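Local coordinates for CDP-glucose-4,6-dehydratase (Yersinia pseudotuberculosis, PDB 1RKX), which probably catalyses the NAD-dependent conversion of CDP-D-glucose to CDP-4-keto-6-deoxy-D-glucose, as an extended short-chain dehydrogenase/reductase, at residues C[190-198]-C[231-242]; C[319-328]-C[349-357]. All coordinates share one frame; numbering follows the deposited sequence.

Interaction 1: residues C[190-198]-C[231-242]; sequences TVRAGNVIG and PWQHVLEPLSGY. With NAD (nicotinamide-adenine-dinucleotide), chain G.
Val191 lies over one face of the Tyr242 ring. Its CG2 sits 3.7 Å from the ring centroid, a CH-pi contact. The opposite face carries the backbone oxygen of Pro238, one turn back in the helix. Tyr242 OH bonds to Lys21 and touches Ala193 CB; a water joins it to Val191 O and, weakly, to Ala193 N. Further along, the Ile197 side chain lies crosswise to that of Trp232. With Ile197 CG1 between the backbone N and the carbonyl carbon (chi1 54°), CG2 is turned to Trp232 CE3, 3.5 Å away. Asn195 sets its amide beside the Pro231 ring, and Val196 CG2 reaches Pro238 CG. Between these side chains the backbones pair as parallel strands. Ile197 N donates to Gln233 O at 2.9 Å, and Ile197 O accepts from Val235 N at 2.7 Å. His234 ND1 accepts from Leu236 N at 3.1 Å, a capping bond at the turn that leads into helix 236-251. On the cofactor side, Val196 N donates to O7N of NAD at 3.1 Å. This is the nicotinamide end of the NAD pocket, where the chain leaves the C-terminal end of strand 187-192 of the Rossmann fold of an extended short-chain dehydrogenase/reductase.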
loop_
_atom_site.group_PDB
_atom_site.type_symbol
_atom_site.label_atom_id
_atom_site.label_comp_id
_atom_site.label_asym_id
_atom_site.label_seq_id
_atom_site.Cartn_x
_atom_site.Cartn_y
_atom_site.Cartn_z
ATOM N N THR C 190 -2.573 19.571 -10.572
ATOM C CA THR C 190 -1.131 19.682 -10.412
ATOM C C THR C 190 -0.510 18.816 -11.498
ATOM O O THR C 190 -1.108 17.825 -11.929
ATOM C CB THR C 190 -0.629 19.202 -9.023
ATOM O OG1 THR C 190 -1.102 17.874 -8.759
ATOM C CG2 THR C 190 -1.102 20.152 -7.928
ATOM N N VAL C 191 0.672 19.204 -11.962
ATOM C CA VAL C 191 1.365 18.444 -12.991
ATOM C C VAL C 191 2.773 18.127 -12.502
ATOM O O VAL C 191 3.477 18.982 -11.964
ATOM C CB VAL C 191 1.400 19.207 -14.345
ATOM C CG1 VAL C 191 -0.011 19.300 -14.908
ATOM C CG2 VAL C 191 1.992 20.596 -14.171
ATOM N N ARG C 192 3.171 16.879 -12.692
ATOM C CA ARG C 192 4.461 16.398 -12.229
ATOM C C ARG C 192 5.330 15.921 -13.384
ATOM O O ARG C 192 4.955 15.004 -14.116
ATOM C CB ARG C 192 4.213 15.261 -11.230
ATOM C CG ARG C 192 3.205 15.650 -10.145
ATOM C CD ARG C 192 2.535 14.446 -9.487
ATOM N NE ARG C 192 1.489 14.858 -8.547
ATOM C CZ ARG C 192 0.657 14.025 -7.938
ATOM N NH1 ARG C 192 0.730 12.723 -8.167
ATOM N NH2 ARG C 192 -0.245 14.495 -7.087
ATOM N N ALA C 193 6.495 16.543 -13.533
ATOM C CA ALA C 193 7.422 16.192 -14.603
ATOM C C ALA C 193 8.831 16.630 -14.231
ATOM O O ALA C 193 9.011 17.521 -13.401
ATOM C CB ALA C 193 6.992 16.873 -15.903
ATOM N N GLY C 194 9.832 16.010 -14.845
ATOM C CA GLY C 194 11.200 16.382 -14.544
ATOM C C GLY C 194 12.150 16.098 -15.692
ATOM O O GLY C 194 11.724 15.695 -16.777
ATOM N N ASN C 195 13.438 16.322 -15.456
ATOM C CA ASN C 195 14.467 16.061 -16.464
ATOM C C ASN C 195 14.157 16.735 -17.797
ATOM O O ASN C 195 14.276 16.124 -18.861
ATOM C CB ASN C 195 14.587 14.556 -16.683
ATOM C CG ASN C 195 14.504 13.775 -15.387
ATOM O OD1 ASN C 195 15.388 13.862 -14.534
ATOM N ND2 ASN C 195 13.425 13.017 -15.227
ATOM N N VAL C 196 13.765 17.999 -17.737
ATOM C CA VAL C 196 13.422 18.739 -18.937
ATOM C C VAL C 196 14.654 19.358 -19.580
ATOM O O VAL C 196 15.468 19.996 -18.906
ATOM C CB VAL C 196 12.403 19.845 -18.606
ATOM C CG1 VAL C 196 12.040 20.601 -19.851
ATOM C CG2 VAL C 196 11.163 19.229 -17.978
ATOM N N ILE C 197 14.800 19.153 -20.886
ATOM C CA ILE C 197 15.930 19.704 -21.618
ATOM C C ILE C 197 15.455 20.407 -22.888
ATOM O O ILE C 197 14.364 20.141 -23.395
ATOM C CB ILE C 197 16.957 18.607 -21.994
ATOM C CG1 ILE C 197 16.259 17.470 -22.749
ATOM C CG2 ILE C 197 17.658 18.098 -20.729
ATOM C CD1 ILE C 197 17.205 16.391 -23.261
ATOM N N GLY C 198 16.278 21.317 -23.390
ATOM C CA GLY C 198 15.919 22.043 -24.588
ATOM C C GLY C 198 16.825 23.235 -24.825
ATOM O O GLY C 198 17.656 23.582 -23.988
ATOM N N PRO C 231 15.130 10.050 -17.176
ATOM C CA PRO C 231 14.122 10.095 -18.237
ATOM C C PRO C 231 14.058 11.480 -18.882
ATOM O O PRO C 231 13.111 12.235 -18.674
ATOM C CB PRO C 231 12.836 9.713 -17.507
ATOM C CG PRO C 231 13.066 10.211 -16.122
ATOM C CD PRO C 231 14.505 9.846 -15.857
ATOM N N TRP C 232 15.082 11.802 -19.667
ATOM C CA TRP C 232 15.154 13.092 -20.343
ATOM C C TRP C 232 14.009 13.289 -21.333
ATOM O O TRP C 232 13.564 12.347 -21.987
ATOM C CB TRP C 232 16.485 13.229 -21.089
ATOM C CG TRP C 232 17.691 13.070 -20.218
ATOM C CD1 TRP C 232 18.569 12.023 -20.214
ATOM C CD2 TRP C 232 18.145 13.980 -19.213
ATOM N NE1 TRP C 232 19.544 12.228 -19.268
ATOM C CE2 TRP C 232 19.307 13.422 -18.639
ATOM C CE3 TRP C 232 17.680 15.216 -18.742
ATOM C CZ2 TRP C 232 20.016 14.058 -17.612
ATOM C CZ3 TRP C 232 18.385 15.852 -17.720
ATOM C CH2 TRP C 232 19.542 15.269 -17.167
ATOM N N GLN C 233 13.539 14.525 -21.440
ATOM C CA GLN C 233 12.465 14.857 -22.371
ATOM C C GLN C 233 12.588 16.312 -22.799
ATOM O O GLN C 233 12.970 17.178 -22.005
ATOM C CB GLN C 233 11.097 14.624 -21.729
ATOM C CG GLN C 233 10.883 15.379 -20.423
ATOM C CD GLN C 233 9.550 15.063 -19.774
ATOM O OE1 GLN C 233 9.348 15.326 -18.583
ATOM N NE2 GLN C 233 8.627 14.505 -20.555
ATOM N N HIS C 234 12.272 16.581 -24.060
ATOM C CA HIS C 234 12.340 17.942 -24.563
ATOM C C HIS C 234 11.294 18.743 -23.800
ATOM O O HIS C 234 10.206 18.239 -23.498
ATOM C CB HIS C 234 12.057 17.966 -26.066
ATOM C CG HIS C 234 12.333 19.287 -26.712
ATOM N ND1 HIS C 234 11.476 20.362 -26.609
ATOM C CD2 HIS C 234 13.381 19.712 -27.456
ATOM C CE1 HIS C 234 11.982 21.392 -27.264
ATOM N NE2 HIS C 234 13.139 21.025 -27.787
ATOM N N VAL C 235 11.629 19.990 -23.489
ATOM C CA VAL C 235 10.740 20.863 -22.736
ATOM C C VAL C 235 9.323 20.956 -23.308
ATOM O O VAL C 235 8.359 21.109 -22.563
ATOM C CB VAL C 235 11.355 22.286 -22.603
ATOM C CG1 VAL C 235 11.591 22.897 -23.982
ATOM C CG2 VAL C 235 10.447 23.170 -21.755
ATOM N N LEU C 236 9.183 20.850 -24.625
ATOM C CA LEU C 236 7.856 20.936 -25.220
ATOM C C LEU C 236 6.963 19.722 -24.928
ATOM O O LEU C 236 5.742 19.815 -25.027
ATOM C CB LEU C 236 7.971 21.151 -26.731
ATOM C CG LEU C 236 8.692 22.437 -27.157
ATOM C CD1 LEU C 236 8.762 22.507 -28.676
ATOM C CD2 LEU C 236 7.959 23.660 -26.592
ATOM N N GLU C 237 7.564 18.592 -24.561
ATOM C CA GLU C 237 6.789 17.385 -24.268
ATOM C C GLU C 237 5.865 17.582 -23.058
ATOM O O GLU C 237 4.650 17.445 -23.179
ATOM C CB GLU C 237 7.731 16.195 -24.055
ATOM C CG GLU C 237 8.653 15.925 -25.256
ATOM C CD GLU C 237 8.061 14.969 -26.289
ATOM O OE1 GLU C 237 6.855 15.076 -26.616
ATOM O OE2 GLU C 237 8.815 14.109 -26.793
ATOM N N PRO C 238 6.421 17.891 -21.873
ATOM C CA PRO C 238 5.497 18.078 -20.754
ATOM C C PRO C 238 4.594 19.293 -20.965
ATOM O O PRO C 238 3.428 19.275 -20.577
ATOM C CB PRO C 238 6.427 18.240 -19.550
ATOM C CG PRO C 238 7.693 18.796 -20.159
ATOM C CD PRO C 238 7.819 17.966 -21.418
ATOM N N LEU C 239 5.130 20.340 -21.588
ATOM C CA LEU C 239 4.333 21.540 -21.831
ATOM C C LEU C 239 3.105 21.217 -22.683
ATOM O O LEU C 239 2.025 21.764 -22.457
ATOM C CB LEU C 239 5.183 22.626 -22.501
ATOM C CG LEU C 239 5.873 23.612 -21.545
ATOM C CD1 LEU C 239 6.671 22.859 -20.492
ATOM C CD2 LEU C 239 6.764 24.559 -22.335
ATOM N N SER C 240 3.258 20.324 -23.657
ATOM C CA SER C 240 2.115 19.958 -24.488
ATOM C C SER C 240 1.071 19.315 -23.585
ATOM O O SER C 240 -0.125 19.512 -23.771
ATOM C CB SER C 240 2.525 18.996 -25.613
ATOM O OG SER C 240 2.986 17.747 -25.121
ATOM N N GLY C 241 1.535 18.561 -22.591
ATOM C CA GLY C 241 0.616 17.924 -21.662
ATOM C C GLY C 241 -0.090 18.954 -20.797
ATOM O O GLY C 241 -1.285 18.835 -20.537
ATOM N N TYR C 242 0.650 19.968 -20.349
ATOM C CA TYR C 242 0.076 21.034 -19.519
ATOM C C TYR C 242 -1.026 21.765 -20.292
ATOM O O TYR C 242 -2.078 22.078 -19.745
ATOM C CB TYR C 242 1.146 22.063 -19.129
ATOM C CG TYR C 242 2.319 21.540 -18.319
ATOM C CD1 TYR C 242 3.395 22.375 -18.014
ATOM C CD2 TYR C 242 2.368 20.215 -17.881
ATOM C CE1 TYR C 242 4.493 21.909 -17.296
ATOM C CE2 TYR C 242 3.474 19.734 -17.160
ATOM C CZ TYR C 242 4.527 20.584 -16.875
ATOM O OH TYR C 242 5.626 20.111 -16.192
HETATM P PA NAD G . 13.874 28.345 -14.007
HETATM O O1A NAD G . 14.786 28.669 -12.889
HETATM O O2A NAD G . 14.383 28.576 -15.385
HETATM O O5B NAD G . 12.487 29.144 -13.856
HETATM C C5B NAD G . 11.999 29.453 -12.528
HETATM C C4B NAD G . 11.056 30.657 -12.560
HETATM O O4B NAD G . 10.706 30.815 -11.165
HETATM C C3B NAD G . 11.751 31.947 -12.966
HETATM O O3B NAD G . 10.924 32.576 -13.966
HETATM C C2B NAD G . 11.842 32.705 -11.655
HETATM O O2B NAD G . 11.900 34.150 -11.825
HETATM C C1B NAD G . 10.628 32.194 -10.924
HETATM N N9A NAD G . 10.700 32.426 -9.490
HETATM C C8A NAD G . 11.512 31.805 -8.577
HETATM N N7A NAD G . 11.350 32.251 -7.333
HETATM C C5A NAD G . 10.374 33.220 -7.454
HETATM C C6A NAD G . 9.767 34.063 -6.496
HETATM N N6A NAD G . 10.030 34.092 -5.206
HETATM N N1A NAD G . 8.812 34.939 -6.941
HETATM C C2A NAD G . 8.516 34.936 -8.281
HETATM N N3A NAD G . 9.011 34.204 -9.256
HETATM C C4A NAD G . 9.954 33.348 -8.776
HETATM O O3 NAD G . 13.408 26.865 -13.841
HETATM P PN NAD G . 12.436 25.933 -14.771
HETATM O O1N NAD G . 13.307 24.848 -15.231
HETATM O O2N NAD G . 11.903 26.771 -15.874
HETATM O O5D NAD G . 11.378 25.385 -13.730
HETATM C C5D NAD G . 10.009 25.746 -13.942
HETATM C C4D NAD G . 9.129 25.071 -12.908
HETATM O O4D NAD G . 9.238 23.639 -13.201
HETATM C C3D NAD G . 9.505 25.187 -11.430
HETATM O O3D NAD G . 8.295 25.100 -10.652
HETATM C C2D NAD G . 10.381 23.958 -11.225
HETATM O O2D NAD G . 10.444 23.612 -9.831
HETATM C C1D NAD G . 9.638 22.938 -12.046
HETATM N N1N NAD G . 10.474 21.796 -12.395
HETATM C C2N NAD G . 11.461 21.854 -13.396
HETATM C C3N NAD G . 12.238 20.636 -13.786
HETATM C C7N NAD G . 13.213 20.770 -14.882
HETATM O O7N NAD G . 13.831 19.743 -15.206
HETATM N N7N NAD G . 13.453 21.929 -15.530
HETATM C C4N NAD G . 12.054 19.370 -12.979
HETATM C C5N NAD G . 10.988 19.490 -11.936
HETATM C C6N NAD G . 10.282 20.572 -11.683
HETATM O O HOH W 1 5.859 19.434 -13.052
#

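Interaction 2: residues C[319-328]-C[349-357]; sequences RWNLNTTLEY and EINNYMNTK
Trp320 has CG beside its backbone N, which swings the indole toward 349-357. Tyr353 has CG anti to the backbone N (chi1 -175°), which carries the phenol ring to the indole face. The result is a T-shaped (edge-to-face) pair between the start of helix 322-338 and the end of helix 342-355, in the C-terminal part of the chain. The edge of Tyr353 points at the face of the Trp320 six-membered ring. The centroids are 5.0 Å apart and the planes stand at 73°. The other face of the indole is covered by Thr324 CG2 and Tyr328 CE1, both from the helix that follows it. The indole is thus held between the two helices.

Arg319 runs extended across the Tyr353 ring. Its CD lies over the ring face, 3.8 Å from the centroid, as a CH-pi contact. The guanidinium is nearly parallel to the ring, with Tyr353 CE2 over one of its faces. NH1 donates to Tyr353 O at 3.1 Å and makes a weak bond to Met354 O. Tyr353 O also accepts from Thr356 N, and the two donors approach from either side of the carbonyl plane. Tyr353 OH is taken up by Glu237 and Ser240.

The Tyr328 and Glu349 side chains run past one another head to tail. The carboxylate OE1 lies at the ring edge, 3.3 Å from Tyr328 CD2. A water bridges Glu349 OE1 and Tyr328 O, while OE2 bonds to His234. Tyr328 OH rests on Asn352 CB.

Thr356 OG1 lies in the plane of the indole, at its N-H edge. Trp320 NE1 donates to it at 3.0 Å, with an angle of 168°. Thr356 OG1 in turn donates to Asn352 O, 2.7 Å away.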
loop_
_atom_site.group_PDB
_atom_site.type_symbol
_atom_site.label_atom_id
_atom_site.label_comp_id
_atom_site.label_asym_id
_atom_site.label_seq_id
_atom_site.Cartn_x
_atom_site.Cartn_y
_atom_site.Cartn_z
ATOM N N ARG C 319 6.120 13.014 -28.300
ATOM C CA ARG C 319 6.268 13.022 -29.751
ATOM C C ARG C 319 7.680 12.817 -30.272
ATOM O O ARG C 319 7.857 12.358 -31.401
ATOM C CB ARG C 319 5.726 14.340 -30.316
ATOM C CG ARG C 319 4.340 14.688 -29.835
ATOM C CD ARG C 319 3.823 15.955 -30.495
ATOM N NE ARG C 319 2.546 16.344 -29.913
ATOM C CZ ARG C 319 1.707 17.218 -30.453
ATOM N NH1 ARG C 319 2.007 17.808 -31.607
ATOM N NH2 ARG C 319 0.568 17.499 -29.838
ATOM N N TRP C 320 8.684 13.153 -29.466
ATOM C CA TRP C 320 10.072 13.008 -29.898
ATOM C C TRP C 320 10.913 12.056 -29.056
ATOM O O TRP C 320 10.911 12.135 -27.826
ATOM C CB TRP C 320 10.783 14.365 -29.900
ATOM C CG TRP C 320 10.211 15.397 -30.825
ATOM C CD1 TRP C 320 9.373 15.187 -31.888
ATOM C CD2 TRP C 320 10.481 16.802 -30.796
ATOM N NE1 TRP C 320 9.108 16.380 -32.524
ATOM C CE2 TRP C 320 9.777 17.387 -31.874
ATOM C CE3 TRP C 320 11.255 17.627 -29.966
ATOM C CZ2 TRP C 320 9.824 18.762 -32.143
ATOM C CZ3 TRP C 320 11.301 18.993 -30.233
ATOM C CH2 TRP C 320 10.589 19.545 -31.315
ATOM N N ASN C 321 11.643 11.161 -29.716
ATOM C CA ASN C 321 12.512 10.251 -28.987
ATOM C C ASN C 321 13.676 11.134 -28.556
ATOM O O ASN C 321 13.740 12.302 -28.943
ATOM C CB ASN C 321 13.000 9.111 -29.887
ATOM C CG ASN C 321 13.700 9.607 -31.133
ATOM O OD1 ASN C 321 14.678 10.345 -31.059
ATOM N ND2 ASN C 321 13.200 9.196 -32.292
ATOM N N LEU C 322 14.600 10.597 -27.768
ATOM C CA LEU C 322 15.713 11.410 -27.302
ATOM C C LEU C 322 16.596 11.923 -28.436
ATOM O O LEU C 322 16.937 13.105 -28.468
ATOM C CB LEU C 322 16.559 10.642 -26.284
ATOM C CG LEU C 322 17.549 11.528 -25.518
ATOM C CD1 LEU C 322 16.808 12.713 -24.905
ATOM C CD2 LEU C 322 18.255 10.719 -24.442
ATOM N N ASN C 323 16.958 11.043 -29.370
ATOM C CA ASN C 323 17.806 11.433 -30.495
ATOM C C ASN C 323 17.254 12.659 -31.212
ATOM O O ASN C 323 17.982 13.612 -31.470
ATOM C CB ASN C 323 17.945 10.284 -31.497
ATOM C CG ASN C 323 18.639 9.074 -30.907
ATOM O OD1 ASN C 323 19.035 8.160 -31.629
ATOM N ND2 ASN C 323 18.786 9.058 -29.587
ATOM N N THR C 324 15.968 12.620 -31.543
ATOM C CA THR C 324 15.326 13.737 -32.217
ATOM C C THR C 324 15.491 14.990 -31.359
ATOM O O THR C 324 15.885 16.054 -31.850
ATOM C CB THR C 324 13.826 13.467 -32.417
ATOM O OG1 THR C 324 13.656 12.328 -33.268
ATOM C CG2 THR C 324 13.136 14.673 -33.034
ATOM N N THR C 325 15.197 14.850 -30.072
ATOM C CA THR C 325 15.303 15.959 -29.124
ATOM C C THR C 325 16.717 16.534 -29.053
ATOM O O THR C 325 16.898 17.754 -29.097
ATOM C CB THR C 325 14.837 15.502 -27.718
ATOM O OG1 THR C 325 13.418 15.288 -27.752
ATOM C CG2 THR C 325 15.179 16.547 -26.649
ATOM N N LEU C 326 17.721 15.666 -28.958
ATOM C CA LEU C 326 19.109 16.123 -28.893
ATOM C C LEU C 326 19.502 16.863 -30.174
ATOM O O LEU C 326 20.286 17.811 -30.143
ATOM C CB LEU C 326 20.057 14.936 -28.667
ATOM C CG LEU C 326 20.001 14.264 -27.290
ATOM C CD1 LEU C 326 20.926 13.053 -27.257
ATOM C CD2 LEU C 326 20.408 15.275 -26.219
ATOM N N GLU C 327 18.960 16.419 -31.302
ATOM C CA GLU C 327 19.250 17.060 -32.575
ATOM C C GLU C 327 18.721 18.493 -32.534
ATOM O O GLU C 327 19.408 19.422 -32.952
ATOM C CB GLU C 327 18.609 16.270 -33.717
ATOM C CG GLU C 327 18.678 16.948 -35.071
ATOM C CD GLU C 327 18.420 15.983 -36.207
ATOM O OE1 GLU C 327 19.394 15.391 -36.712
ATOM O OE2 GLU C 327 17.245 15.803 -36.586
ATOM N N TYR C 328 17.507 18.670 -32.027
ATOM C CA TYR C 328 16.929 20.007 -31.915
ATOM C C TYR C 328 17.725 20.887 -30.939
ATOM O O TYR C 328 17.871 22.090 -31.181
ATOM C CB TYR C 328 15.469 19.940 -31.445
ATOM C CG TYR C 328 14.443 19.652 -32.529
ATOM C CD1 TYR C 328 13.971 18.358 -32.755
ATOM C CD2 TYR C 328 13.924 20.687 -33.311
ATOM C CE1 TYR C 328 13.001 18.102 -33.732
ATOM C CE2 TYR C 328 12.955 20.443 -34.290
ATOM C CZ TYR C 328 12.499 19.150 -34.494
ATOM O OH TYR C 328 11.542 18.912 -35.458
ATOM N N GLU C 349 10.373 26.199 -33.777
ATOM C CA GLU C 349 10.574 24.947 -33.061
ATOM C C GLU C 349 9.240 24.472 -32.511
ATOM O O GLU C 349 8.914 23.288 -32.573
ATOM C CB GLU C 349 11.579 25.124 -31.923
ATOM C CG GLU C 349 11.916 23.823 -31.226
ATOM C CD GLU C 349 13.407 23.600 -31.112
ATOM O OE1 GLU C 349 14.117 23.792 -32.121
ATOM O OE2 GLU C 349 13.870 23.222 -30.017
ATOM N N ILE C 350 8.462 25.404 -31.972
ATOM C CA ILE C 350 7.154 25.066 -31.438
ATOM C C ILE C 350 6.274 24.545 -32.567
ATOM O O ILE C 350 5.540 23.572 -32.390
ATOM C CB ILE C 350 6.491 26.295 -30.784
ATOM C CG1 ILE C 350 7.215 26.622 -29.471
ATOM C CG2 ILE C 350 5.009 26.030 -30.544
ATOM C CD1 ILE C 350 6.862 27.976 -28.879
ATOM N N ASN C 351 6.355 25.185 -33.729
ATOM C CA ASN C 351 5.560 24.752 -34.877
ATOM C C ASN C 351 5.976 23.353 -35.323
ATOM O O ASN C 351 5.131 22.519 -35.642
ATOM C CB ASN C 351 5.707 25.733 -36.046
ATOM C CG ASN C 351 5.039 27.066 -35.776
ATOM O OD1 ASN C 351 3.931 27.124 -35.235
ATOM N ND2 ASN C 351 5.701 28.148 -36.167
ATOM N N ASN C 352 7.282 23.102 -35.348
ATOM C CA ASN C 352 7.792 21.793 -35.739
ATOM C C ASN C 352 7.233 20.729 -34.804
ATOM O O ASN C 352 6.868 19.637 -35.239
ATOM C CB ASN C 352 9.321 21.779 -35.681
ATOM C CG ASN C 352 9.955 22.522 -36.840
ATOM O OD1 ASN C 352 11.138 22.863 -36.802
ATOM N ND2 ASN C 352 9.172 22.766 -37.885
ATOM N N TYR C 353 7.166 21.054 -33.516
ATOM C CA TYR C 353 6.645 20.116 -32.529
ATOM C C TYR C 353 5.168 19.844 -32.783
ATOM O O TYR C 353 4.745 18.691 -32.858
ATOM C CB TYR C 353 6.804 20.676 -31.114
ATOM C CG TYR C 353 6.386 19.698 -30.044
ATOM C CD1 TYR C 353 7.275 18.732 -29.575
ATOM C CD2 TYR C 353 5.089 19.706 -29.529
ATOM C CE1 TYR C 353 6.882 17.796 -28.622
ATOM C CE2 TYR C 353 4.688 18.777 -28.576
ATOM C CZ TYR C 353 5.592 17.823 -28.130
ATOM O OH TYR C 353 5.204 16.895 -27.194
ATOM N N MET C 354 4.379 20.906 -32.897
ATOM C CA MET C 354 2.952 20.739 -33.125
ATOM C C MET C 354 2.630 19.999 -34.410
ATOM O O MET C 354 1.654 19.256 -34.464
ATOM C CB MET C 354 2.240 22.090 -33.127
ATOM C CG MET C 354 2.135 22.727 -31.753
ATOM S SD MET C 354 0.673 23.768 -31.601
ATOM C CE MET C 354 1.262 25.287 -32.366
ATOM N N ASN C 355 3.451 20.196 -35.439
ATOM C CA ASN C 355 3.233 19.539 -36.723
ATOM C C ASN C 355 3.780 18.115 -36.786
ATOM O O ASN C 355 3.496 17.386 -37.737
ATOM C CB ASN C 355 3.841 20.365 -37.858
ATOM C CG ASN C 355 3.137 21.692 -38.056
ATOM O OD1 ASN C 355 1.911 21.749 -38.136
ATOM N ND2 ASN C 355 3.910 22.767 -38.148
ATOM N N THR C 356 4.569 17.720 -35.791
ATOM C CA THR C 356 5.121 16.366 -35.772
ATOM C C THR C 356 3.959 15.386 -35.680
ATOM O O THR C 356 3.264 15.330 -34.668
ATOM C CB THR C 356 6.066 16.152 -34.574
ATOM O OG1 THR C 356 7.196 17.025 -34.699
ATOM C CG2 THR C 356 6.557 14.711 -34.531
ATOM N N LYS C 357 3.759 14.623 -36.752
ATOM C CA LYS C 357 2.668 13.654 -36.842
ATOM C C LYS C 357 1.321 14.370 -36.875
ATOM O O LYS C 357 0.600 14.215 -37.884
ATOM C CB LYS C 357 2.704 12.672 -35.665
ATOM C CG LYS C 357 3.676 11.514 -35.842
ATOM C CD LYS C 357 5.109 11.993 -35.982
ATOM C CE LYS C 357 6.068 10.823 -36.106
ATOM N NZ LYS C 357 7.487 11.272 -36.173
ATOM O OXT LYS C 357 1.008 15.080 -35.897
HETATM O O HOH W 2 16.421 23.325 -33.324
#

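Interaction 1 and interaction 2 have centres about 13 Å apart and meet directly. Glu237 and His234, both of 231-242, make the connection. Glu237 OE1 lies 2.5 Å from Tyr353 OH and 2.8 Å from Arg319 N, both probable hydrogen bonds, and its OE2 bonds to Trp320 N. His234 CD2 packs 3.5 Å from Trp320 CZ3, and its NE2 gives a second tie to 349-357 through Glu349. Interaction 1 touches NAD through residues 193-196. Interaction 2 lies outside the first shell of the pocket: the Glu349 side chain is about 8 Å from that of Phe20, and the Trp320 side chain about 11 Å from that of Val196. Segment 231-242 thus contacts both the loop that meets NAD and the helices 322-338 and 342-355.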